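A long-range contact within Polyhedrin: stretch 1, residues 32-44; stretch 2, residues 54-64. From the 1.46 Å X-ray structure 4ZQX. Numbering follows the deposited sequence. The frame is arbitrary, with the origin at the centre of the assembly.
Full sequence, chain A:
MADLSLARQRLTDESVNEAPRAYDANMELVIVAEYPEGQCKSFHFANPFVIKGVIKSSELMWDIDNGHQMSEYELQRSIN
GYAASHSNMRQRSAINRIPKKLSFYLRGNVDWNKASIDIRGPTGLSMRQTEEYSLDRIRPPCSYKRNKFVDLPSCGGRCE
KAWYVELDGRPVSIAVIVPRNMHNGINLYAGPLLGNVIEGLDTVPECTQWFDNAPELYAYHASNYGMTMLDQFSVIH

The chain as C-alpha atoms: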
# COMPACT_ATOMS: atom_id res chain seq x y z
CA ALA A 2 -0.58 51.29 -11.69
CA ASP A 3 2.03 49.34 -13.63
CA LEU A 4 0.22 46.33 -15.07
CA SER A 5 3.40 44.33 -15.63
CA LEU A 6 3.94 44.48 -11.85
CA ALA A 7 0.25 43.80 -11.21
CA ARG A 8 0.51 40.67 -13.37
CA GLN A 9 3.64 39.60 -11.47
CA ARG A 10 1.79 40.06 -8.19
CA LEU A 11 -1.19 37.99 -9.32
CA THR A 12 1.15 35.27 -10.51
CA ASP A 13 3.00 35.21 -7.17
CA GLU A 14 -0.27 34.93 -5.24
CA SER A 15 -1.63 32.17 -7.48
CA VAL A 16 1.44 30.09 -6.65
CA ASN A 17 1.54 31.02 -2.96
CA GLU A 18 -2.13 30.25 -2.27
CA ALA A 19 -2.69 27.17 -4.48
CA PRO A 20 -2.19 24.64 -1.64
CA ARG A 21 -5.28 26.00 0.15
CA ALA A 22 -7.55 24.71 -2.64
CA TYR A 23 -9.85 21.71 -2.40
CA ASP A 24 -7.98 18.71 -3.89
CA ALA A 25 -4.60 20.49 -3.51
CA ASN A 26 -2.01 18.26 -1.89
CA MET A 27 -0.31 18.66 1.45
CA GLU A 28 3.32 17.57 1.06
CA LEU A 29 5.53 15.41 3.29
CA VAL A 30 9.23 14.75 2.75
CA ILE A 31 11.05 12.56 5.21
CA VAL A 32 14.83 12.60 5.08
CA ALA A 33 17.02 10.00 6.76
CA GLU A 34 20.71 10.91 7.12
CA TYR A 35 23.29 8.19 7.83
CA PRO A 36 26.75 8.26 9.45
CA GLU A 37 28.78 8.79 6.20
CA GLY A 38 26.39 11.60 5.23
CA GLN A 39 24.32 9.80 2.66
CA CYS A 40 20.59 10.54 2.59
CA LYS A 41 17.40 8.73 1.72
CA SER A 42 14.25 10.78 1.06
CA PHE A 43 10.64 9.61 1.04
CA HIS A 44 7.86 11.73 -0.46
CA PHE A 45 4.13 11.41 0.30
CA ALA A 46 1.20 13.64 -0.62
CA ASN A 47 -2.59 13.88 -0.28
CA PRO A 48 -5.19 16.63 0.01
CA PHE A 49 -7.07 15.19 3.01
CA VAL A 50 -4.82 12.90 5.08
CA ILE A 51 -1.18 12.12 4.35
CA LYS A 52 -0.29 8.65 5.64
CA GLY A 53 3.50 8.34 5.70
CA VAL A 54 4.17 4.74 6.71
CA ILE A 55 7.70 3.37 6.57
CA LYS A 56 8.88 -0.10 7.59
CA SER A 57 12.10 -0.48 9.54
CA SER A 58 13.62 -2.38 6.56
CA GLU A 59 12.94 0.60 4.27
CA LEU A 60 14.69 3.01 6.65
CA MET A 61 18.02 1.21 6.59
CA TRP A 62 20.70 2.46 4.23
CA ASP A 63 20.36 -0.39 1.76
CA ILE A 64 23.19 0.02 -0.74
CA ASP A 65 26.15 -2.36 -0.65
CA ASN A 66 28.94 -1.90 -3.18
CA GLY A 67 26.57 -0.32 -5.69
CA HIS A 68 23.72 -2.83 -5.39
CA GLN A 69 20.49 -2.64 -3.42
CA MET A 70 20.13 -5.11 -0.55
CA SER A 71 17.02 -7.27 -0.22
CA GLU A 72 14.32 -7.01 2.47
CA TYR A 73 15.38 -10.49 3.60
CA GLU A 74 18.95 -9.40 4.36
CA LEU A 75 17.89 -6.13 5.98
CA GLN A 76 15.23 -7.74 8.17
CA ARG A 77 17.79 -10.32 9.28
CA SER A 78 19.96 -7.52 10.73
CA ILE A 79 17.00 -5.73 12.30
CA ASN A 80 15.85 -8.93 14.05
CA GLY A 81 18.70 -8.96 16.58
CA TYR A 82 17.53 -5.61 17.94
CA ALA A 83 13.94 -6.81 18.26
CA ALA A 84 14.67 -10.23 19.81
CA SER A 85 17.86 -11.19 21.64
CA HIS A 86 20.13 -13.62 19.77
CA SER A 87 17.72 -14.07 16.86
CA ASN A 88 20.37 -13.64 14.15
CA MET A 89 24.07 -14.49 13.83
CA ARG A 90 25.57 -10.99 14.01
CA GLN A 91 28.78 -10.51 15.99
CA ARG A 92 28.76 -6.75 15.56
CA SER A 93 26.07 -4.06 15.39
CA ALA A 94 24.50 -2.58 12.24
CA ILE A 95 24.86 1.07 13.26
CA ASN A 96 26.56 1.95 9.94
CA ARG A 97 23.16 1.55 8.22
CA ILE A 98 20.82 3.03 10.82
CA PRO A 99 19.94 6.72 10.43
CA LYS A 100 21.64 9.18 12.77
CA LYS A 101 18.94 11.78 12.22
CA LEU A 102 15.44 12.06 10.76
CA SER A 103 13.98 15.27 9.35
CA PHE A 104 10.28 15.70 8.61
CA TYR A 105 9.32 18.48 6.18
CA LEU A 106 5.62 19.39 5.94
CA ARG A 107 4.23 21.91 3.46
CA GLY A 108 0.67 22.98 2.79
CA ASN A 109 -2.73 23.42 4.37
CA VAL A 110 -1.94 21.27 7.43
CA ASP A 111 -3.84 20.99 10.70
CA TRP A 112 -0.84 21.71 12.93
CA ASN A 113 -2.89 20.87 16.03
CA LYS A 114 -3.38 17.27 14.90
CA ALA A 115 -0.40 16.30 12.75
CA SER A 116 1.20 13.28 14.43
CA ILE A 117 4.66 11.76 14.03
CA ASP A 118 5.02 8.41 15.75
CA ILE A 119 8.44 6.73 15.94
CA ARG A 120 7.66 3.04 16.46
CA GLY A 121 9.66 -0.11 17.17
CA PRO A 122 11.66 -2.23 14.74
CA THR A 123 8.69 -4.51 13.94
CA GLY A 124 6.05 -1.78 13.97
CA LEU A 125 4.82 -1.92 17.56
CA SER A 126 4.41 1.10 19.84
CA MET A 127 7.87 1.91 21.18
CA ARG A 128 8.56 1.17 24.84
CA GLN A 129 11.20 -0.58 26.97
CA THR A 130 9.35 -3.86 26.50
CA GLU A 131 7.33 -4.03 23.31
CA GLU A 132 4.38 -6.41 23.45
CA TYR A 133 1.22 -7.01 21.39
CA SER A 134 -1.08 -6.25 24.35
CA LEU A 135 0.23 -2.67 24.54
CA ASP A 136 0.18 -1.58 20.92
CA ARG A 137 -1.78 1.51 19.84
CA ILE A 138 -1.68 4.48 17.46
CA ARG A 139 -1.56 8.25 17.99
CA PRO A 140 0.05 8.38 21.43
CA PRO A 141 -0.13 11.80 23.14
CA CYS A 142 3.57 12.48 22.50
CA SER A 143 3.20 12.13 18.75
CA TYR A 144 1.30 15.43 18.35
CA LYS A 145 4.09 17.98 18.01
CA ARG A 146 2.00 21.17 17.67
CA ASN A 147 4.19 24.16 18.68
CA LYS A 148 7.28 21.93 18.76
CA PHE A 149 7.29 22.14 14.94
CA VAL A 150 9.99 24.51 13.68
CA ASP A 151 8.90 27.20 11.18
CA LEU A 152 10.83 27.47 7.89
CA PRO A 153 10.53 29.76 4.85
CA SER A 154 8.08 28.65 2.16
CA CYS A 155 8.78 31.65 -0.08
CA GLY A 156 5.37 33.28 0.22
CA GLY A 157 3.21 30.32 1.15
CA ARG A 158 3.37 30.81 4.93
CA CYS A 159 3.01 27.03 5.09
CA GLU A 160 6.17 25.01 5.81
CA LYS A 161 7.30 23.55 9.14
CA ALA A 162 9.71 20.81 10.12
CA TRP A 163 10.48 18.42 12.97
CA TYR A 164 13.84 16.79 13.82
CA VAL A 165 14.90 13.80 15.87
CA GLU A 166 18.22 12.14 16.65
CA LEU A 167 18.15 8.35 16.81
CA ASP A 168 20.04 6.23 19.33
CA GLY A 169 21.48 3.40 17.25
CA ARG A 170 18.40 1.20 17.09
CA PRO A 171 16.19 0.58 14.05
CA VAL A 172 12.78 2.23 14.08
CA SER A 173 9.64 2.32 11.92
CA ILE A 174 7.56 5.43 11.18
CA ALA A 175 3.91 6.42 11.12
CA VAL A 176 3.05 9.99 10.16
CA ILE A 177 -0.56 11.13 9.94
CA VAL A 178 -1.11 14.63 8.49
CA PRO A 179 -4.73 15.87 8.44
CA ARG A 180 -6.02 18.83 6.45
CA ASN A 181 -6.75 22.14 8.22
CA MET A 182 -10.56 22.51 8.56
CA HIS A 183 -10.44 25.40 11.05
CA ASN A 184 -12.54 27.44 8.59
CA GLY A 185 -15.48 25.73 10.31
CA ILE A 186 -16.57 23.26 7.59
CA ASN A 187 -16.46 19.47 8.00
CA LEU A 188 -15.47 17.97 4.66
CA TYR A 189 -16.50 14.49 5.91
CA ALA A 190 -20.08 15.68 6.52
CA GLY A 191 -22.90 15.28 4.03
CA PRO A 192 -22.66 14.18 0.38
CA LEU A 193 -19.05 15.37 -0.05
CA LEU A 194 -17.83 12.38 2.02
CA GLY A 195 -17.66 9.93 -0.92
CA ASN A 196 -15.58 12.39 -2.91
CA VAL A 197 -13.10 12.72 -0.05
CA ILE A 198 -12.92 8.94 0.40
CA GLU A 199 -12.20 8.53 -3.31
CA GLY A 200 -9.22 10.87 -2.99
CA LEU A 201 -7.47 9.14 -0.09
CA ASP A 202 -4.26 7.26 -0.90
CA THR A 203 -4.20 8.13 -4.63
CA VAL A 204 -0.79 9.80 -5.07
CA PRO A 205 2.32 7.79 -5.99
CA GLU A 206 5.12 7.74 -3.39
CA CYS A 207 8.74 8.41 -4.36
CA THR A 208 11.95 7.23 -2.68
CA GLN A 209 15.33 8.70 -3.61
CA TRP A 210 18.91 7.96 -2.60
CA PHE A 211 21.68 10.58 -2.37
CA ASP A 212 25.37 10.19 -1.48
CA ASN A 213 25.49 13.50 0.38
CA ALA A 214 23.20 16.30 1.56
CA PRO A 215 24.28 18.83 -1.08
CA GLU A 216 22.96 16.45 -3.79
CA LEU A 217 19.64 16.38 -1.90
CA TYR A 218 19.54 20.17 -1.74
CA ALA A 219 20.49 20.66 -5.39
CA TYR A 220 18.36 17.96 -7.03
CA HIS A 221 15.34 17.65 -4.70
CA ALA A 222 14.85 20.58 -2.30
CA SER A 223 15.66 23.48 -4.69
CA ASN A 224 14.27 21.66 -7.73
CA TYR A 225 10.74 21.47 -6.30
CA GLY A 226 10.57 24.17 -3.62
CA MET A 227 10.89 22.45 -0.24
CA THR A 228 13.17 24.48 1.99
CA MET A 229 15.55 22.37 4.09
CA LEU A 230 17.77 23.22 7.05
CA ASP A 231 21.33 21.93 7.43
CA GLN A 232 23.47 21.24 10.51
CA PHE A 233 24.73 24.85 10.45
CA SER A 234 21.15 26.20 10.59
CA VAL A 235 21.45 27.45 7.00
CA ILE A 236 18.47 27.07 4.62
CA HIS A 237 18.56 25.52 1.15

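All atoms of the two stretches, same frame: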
# COMPACT_ATOMS: atom_id res chain seq x y z
N VAL A 32 13.44 12.83 5.43
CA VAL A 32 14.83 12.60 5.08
C VAL A 32 15.55 11.88 6.20
O VAL A 32 15.59 12.37 7.35
CB VAL A 32 15.57 13.93 4.83
CG1 VAL A 32 17.04 13.68 4.42
CG2 VAL A 32 14.83 14.78 3.80
N ALA A 33 16.14 10.73 5.86
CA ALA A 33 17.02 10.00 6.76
C ALA A 33 18.47 10.29 6.38
O ALA A 33 18.82 10.18 5.22
CB ALA A 33 16.75 8.49 6.67
N GLU A 34 19.29 10.65 7.35
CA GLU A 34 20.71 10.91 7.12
C GLU A 34 21.52 9.87 7.91
O GLU A 34 21.22 9.61 9.08
CB GLU A 34 21.09 12.35 7.52
CG GLU A 34 22.56 12.71 7.17
CD GLU A 34 22.93 14.19 7.37
OE1 GLU A 34 24.12 14.45 7.66
OE2 GLU A 34 22.07 15.09 7.21
N TYR A 35 22.52 9.30 7.27
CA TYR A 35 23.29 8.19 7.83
C TYR A 35 24.71 8.66 8.21
O TYR A 35 25.11 9.77 7.87
CB TYR A 35 23.30 7.04 6.80
CG TYR A 35 21.89 6.61 6.45
CD1 TYR A 35 21.23 5.64 7.19
CD2 TYR A 35 21.21 7.20 5.40
CE1 TYR A 35 19.95 5.24 6.88
CE2 TYR A 35 19.92 6.82 5.08
CZ TYR A 35 19.29 5.85 5.82
OH TYR A 35 18.01 5.47 5.51
N PRO A 36 25.46 7.81 8.92
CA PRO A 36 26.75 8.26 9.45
C PRO A 36 27.76 8.82 8.42
O PRO A 36 28.44 9.79 8.77
CB PRO A 36 27.29 7.01 10.16
CG PRO A 36 26.06 6.29 10.61
CD PRO A 36 25.03 6.53 9.52
N GLU A 37 27.84 8.26 7.21
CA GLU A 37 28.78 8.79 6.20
C GLU A 37 28.17 9.92 5.38
O GLU A 37 28.78 10.40 4.40
CB GLU A 37 29.31 7.64 5.32
CG GLU A 37 30.30 6.77 6.09
CD GLU A 37 30.96 5.68 5.27
OE1 GLU A 37 30.44 5.33 4.18
OE2 GLU A 37 32.01 5.15 5.74
N GLY A 38 27.00 10.39 5.79
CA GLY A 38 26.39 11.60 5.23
C GLY A 38 25.43 11.37 4.09
O GLY A 38 24.84 12.32 3.54
N GLN A 39 25.27 10.12 3.71
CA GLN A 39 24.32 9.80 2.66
C GLN A 39 22.92 10.02 3.18
O GLN A 39 22.70 10.04 4.40
CB GLN A 39 24.54 8.39 2.09
CG GLN A 39 24.35 7.27 3.04
CD GLN A 39 25.62 6.92 3.82
OE1 GLN A 39 26.13 7.72 4.58
NE2 GLN A 39 26.09 5.71 3.65
N CYS A 40 21.97 10.21 2.26
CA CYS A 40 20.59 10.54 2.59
C CYS A 40 19.64 9.70 1.77
O CYS A 40 19.90 9.39 0.59
CB CYS A 40 20.28 12.01 2.28
SG CYS A 40 21.22 13.22 3.23
N LYS A 41 18.52 9.36 2.40
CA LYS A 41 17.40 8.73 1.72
C LYS A 41 16.19 9.62 1.96
O LYS A 41 15.94 10.03 3.09
CB LYS A 41 17.17 7.34 2.31
CG LYS A 41 16.74 6.32 1.34
CD LYS A 41 16.88 4.90 1.91
CE LYS A 41 15.86 4.01 1.27
NZ LYS A 41 15.97 2.60 1.68
N SER A 42 15.47 9.96 0.90
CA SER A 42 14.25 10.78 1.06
C SER A 42 13.03 10.01 0.61
O SER A 42 13.09 9.22 -0.32
CB SER A 42 14.34 12.10 0.30
OG SER A 42 14.41 11.88 -1.09
N PHE A 43 11.91 10.26 1.30
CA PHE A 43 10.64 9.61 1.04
C PHE A 43 9.61 10.71 0.90
O PHE A 43 9.48 11.54 1.80
CB PHE A 43 10.23 8.71 2.22
CG PHE A 43 11.26 7.67 2.61
CD1 PHE A 43 12.31 8.01 3.46
CD2 PHE A 43 11.18 6.36 2.16
CE1 PHE A 43 13.26 7.05 3.85
CE2 PHE A 43 12.13 5.40 2.54
CZ PHE A 43 13.17 5.76 3.38
N HIS A 44 8.90 10.73 -0.22
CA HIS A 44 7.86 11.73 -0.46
C HIS A 44 6.45 11.15 -0.48
O HIS A 44 6.20 10.16 -1.18
CB HIS A 44 8.09 12.46 -1.78
CG HIS A 44 6.97 13.38 -2.14
ND1 HIS A 44 6.00 13.05 -3.06
CD2 HIS A 44 6.62 14.59 -1.64
CE1 HIS A 44 5.12 14.03 -3.14
NE2 HIS A 44 5.46 14.97 -2.28
N VAL A 54 3.95 5.98 5.97
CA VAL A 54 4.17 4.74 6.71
C VAL A 54 5.40 4.08 6.14
O VAL A 54 5.41 3.73 4.96
CB VAL A 54 2.96 3.79 6.57
CG1 VAL A 54 3.22 2.48 7.33
CG2 VAL A 54 1.69 4.49 7.05
N ILE A 55 6.42 3.91 6.99
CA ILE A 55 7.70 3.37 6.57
C ILE A 55 8.12 2.22 7.48
O ILE A 55 8.19 2.37 8.70
CB ILE A 55 8.81 4.46 6.58
CG1 ILE A 55 8.39 5.66 5.73
CG2 ILE A 55 10.13 3.88 6.06
CD1 ILE A 55 9.37 6.82 5.73
N LYS A 56 8.40 1.07 6.87
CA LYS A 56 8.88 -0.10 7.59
C LYS A 56 10.32 0.10 8.03
O LYS A 56 11.09 0.86 7.42
CB LYS A 56 8.81 -1.33 6.67
CG LYS A 56 7.40 -1.67 6.23
CD LYS A 56 7.34 -2.65 5.07
CE LYS A 56 7.86 -4.02 5.43
NZ LYS A 56 7.65 -4.99 4.32
N SER A 57 10.72 -0.59 9.08
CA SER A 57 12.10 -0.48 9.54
C SER A 57 13.10 -0.92 8.45
O SER A 57 14.19 -0.37 8.35
CB SER A 57 12.29 -1.30 10.81
OG SER A 57 12.00 -2.66 10.56
N SER A 58 12.73 -1.91 7.64
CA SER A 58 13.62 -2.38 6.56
C SER A 58 13.84 -1.32 5.46
O SER A 58 14.88 -1.28 4.81
CB SER A 58 13.09 -3.69 5.93
OG SER A 58 11.83 -3.51 5.31
N GLU A 59 12.86 -0.44 5.28
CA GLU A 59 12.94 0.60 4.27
C GLU A 59 13.80 1.77 4.75
O GLU A 59 14.31 2.54 3.94
CB GLU A 59 11.52 1.11 3.92
CG GLU A 59 10.69 0.11 3.13
CD GLU A 59 9.21 0.48 3.02
OE1 GLU A 59 8.64 1.05 3.97
OE2 GLU A 59 8.61 0.17 1.97
N LEU A 60 13.96 1.89 6.07
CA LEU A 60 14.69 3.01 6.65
C LEU A 60 16.17 2.74 6.79
O LEU A 60 16.93 3.65 7.13
CB LEU A 60 14.13 3.35 8.04
CG LEU A 60 13.15 4.51 8.20
CD1 LEU A 60 12.88 4.72 9.69
CD2 LEU A 60 13.66 5.79 7.55
N MET A 61 16.60 1.51 6.56
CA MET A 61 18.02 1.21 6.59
C MET A 61 18.68 1.76 5.33
O MET A 61 18.05 1.82 4.28
CB MET A 61 18.24 -0.31 6.63
CG MET A 61 17.56 -1.01 7.79
SD MET A 61 18.39 -0.69 9.34
CE MET A 61 19.66 -1.94 9.23
N TRP A 62 19.94 2.18 5.43
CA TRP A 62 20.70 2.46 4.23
C TRP A 62 20.98 1.12 3.58
O TRP A 62 21.63 0.25 4.17
CB TRP A 62 22.00 3.20 4.53
CG TRP A 62 22.79 3.44 3.30
CD1 TRP A 62 23.93 2.81 2.92
CD2 TRP A 62 22.47 4.38 2.26
NE1 TRP A 62 24.35 3.29 1.70
CE2 TRP A 62 23.48 4.27 1.28
CE3 TRP A 62 21.44 5.31 2.08
CZ2 TRP A 62 23.48 5.04 0.12
CZ3 TRP A 62 21.46 6.09 0.93
CH2 TRP A 62 22.46 5.95 -0.03
N ASP A 63 20.47 0.94 2.37
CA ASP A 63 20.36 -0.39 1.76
C ASP A 63 21.22 -0.63 0.52
O ASP A 63 20.95 -1.54 -0.27
CB ASP A 63 18.88 -0.69 1.49
CG ASP A 63 18.18 0.40 0.71
OD1 ASP A 63 18.69 1.53 0.61
OD2 ASP A 63 17.09 0.11 0.19
N ILE A 64 22.28 0.14 0.39
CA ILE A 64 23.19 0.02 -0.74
C ILE A 64 24.50 -0.60 -0.28
O ILE A 64 25.10 -0.14 0.70
CB ILE A 64 23.44 1.39 -1.39
CG1 ILE A 64 22.11 2.10 -1.64
CG2 ILE A 64 24.23 1.26 -2.69
CD1 ILE A 64 21.06 1.28 -2.41

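Three residues cover the most surface in this contact, together nearly half of the 517 Å² buried: Trp-62 (114 Å² covered by the other stretch), Lys-41 (70 Å²) and Phe-43 (63 Å²).

Trp-62, with chi1 at 178° (t), lays its indole against the hairpin formed by stretch 1. Gln-39 CG lies 3.4 Å from the centroid of the Trp-62 six-membered ring and 7° off its normal, so the methylene sits almost squarely over the face, a CH-pi contact. Trp-62 CB in turn stands over the face of the Tyr-35 ring, 3.7 Å from its centroid and 13° off the normal. The two aromatic groups meet edge-to-face, the edge of Trp-62 toward Tyr-35, with planes at 54°. Tyr-35 is further fixed by a hydrogen bond from Tyr-35 OH to Leu-60 O at 2.7 Å.

Lys-41 reaches the second stretch with an extended chain, its chi2 to chi4 all t. Lys-41 NZ donates to Glu-59 O at 2.8 Å and, weakly, to Met-61 O at 3.4 Å. Lys-41 NZ also forms a salt bridge with Asp-63 OD1 at 3.1 Å, so the ammonium charge is met by a carboxylate as well as by backbone carbonyls.

Phe-43 makes mainly apolar contacts with Ile-55 and Leu-60, though Glu-59 O lies near its ring plane, at the edge. Ile-55 CD1 lies over the face of the Phe-43 ring, 4.0 Å from its centroid and 19° off the normal, while Leu-60 CD2 approaches Phe-43 CE1 at 3.9 Å.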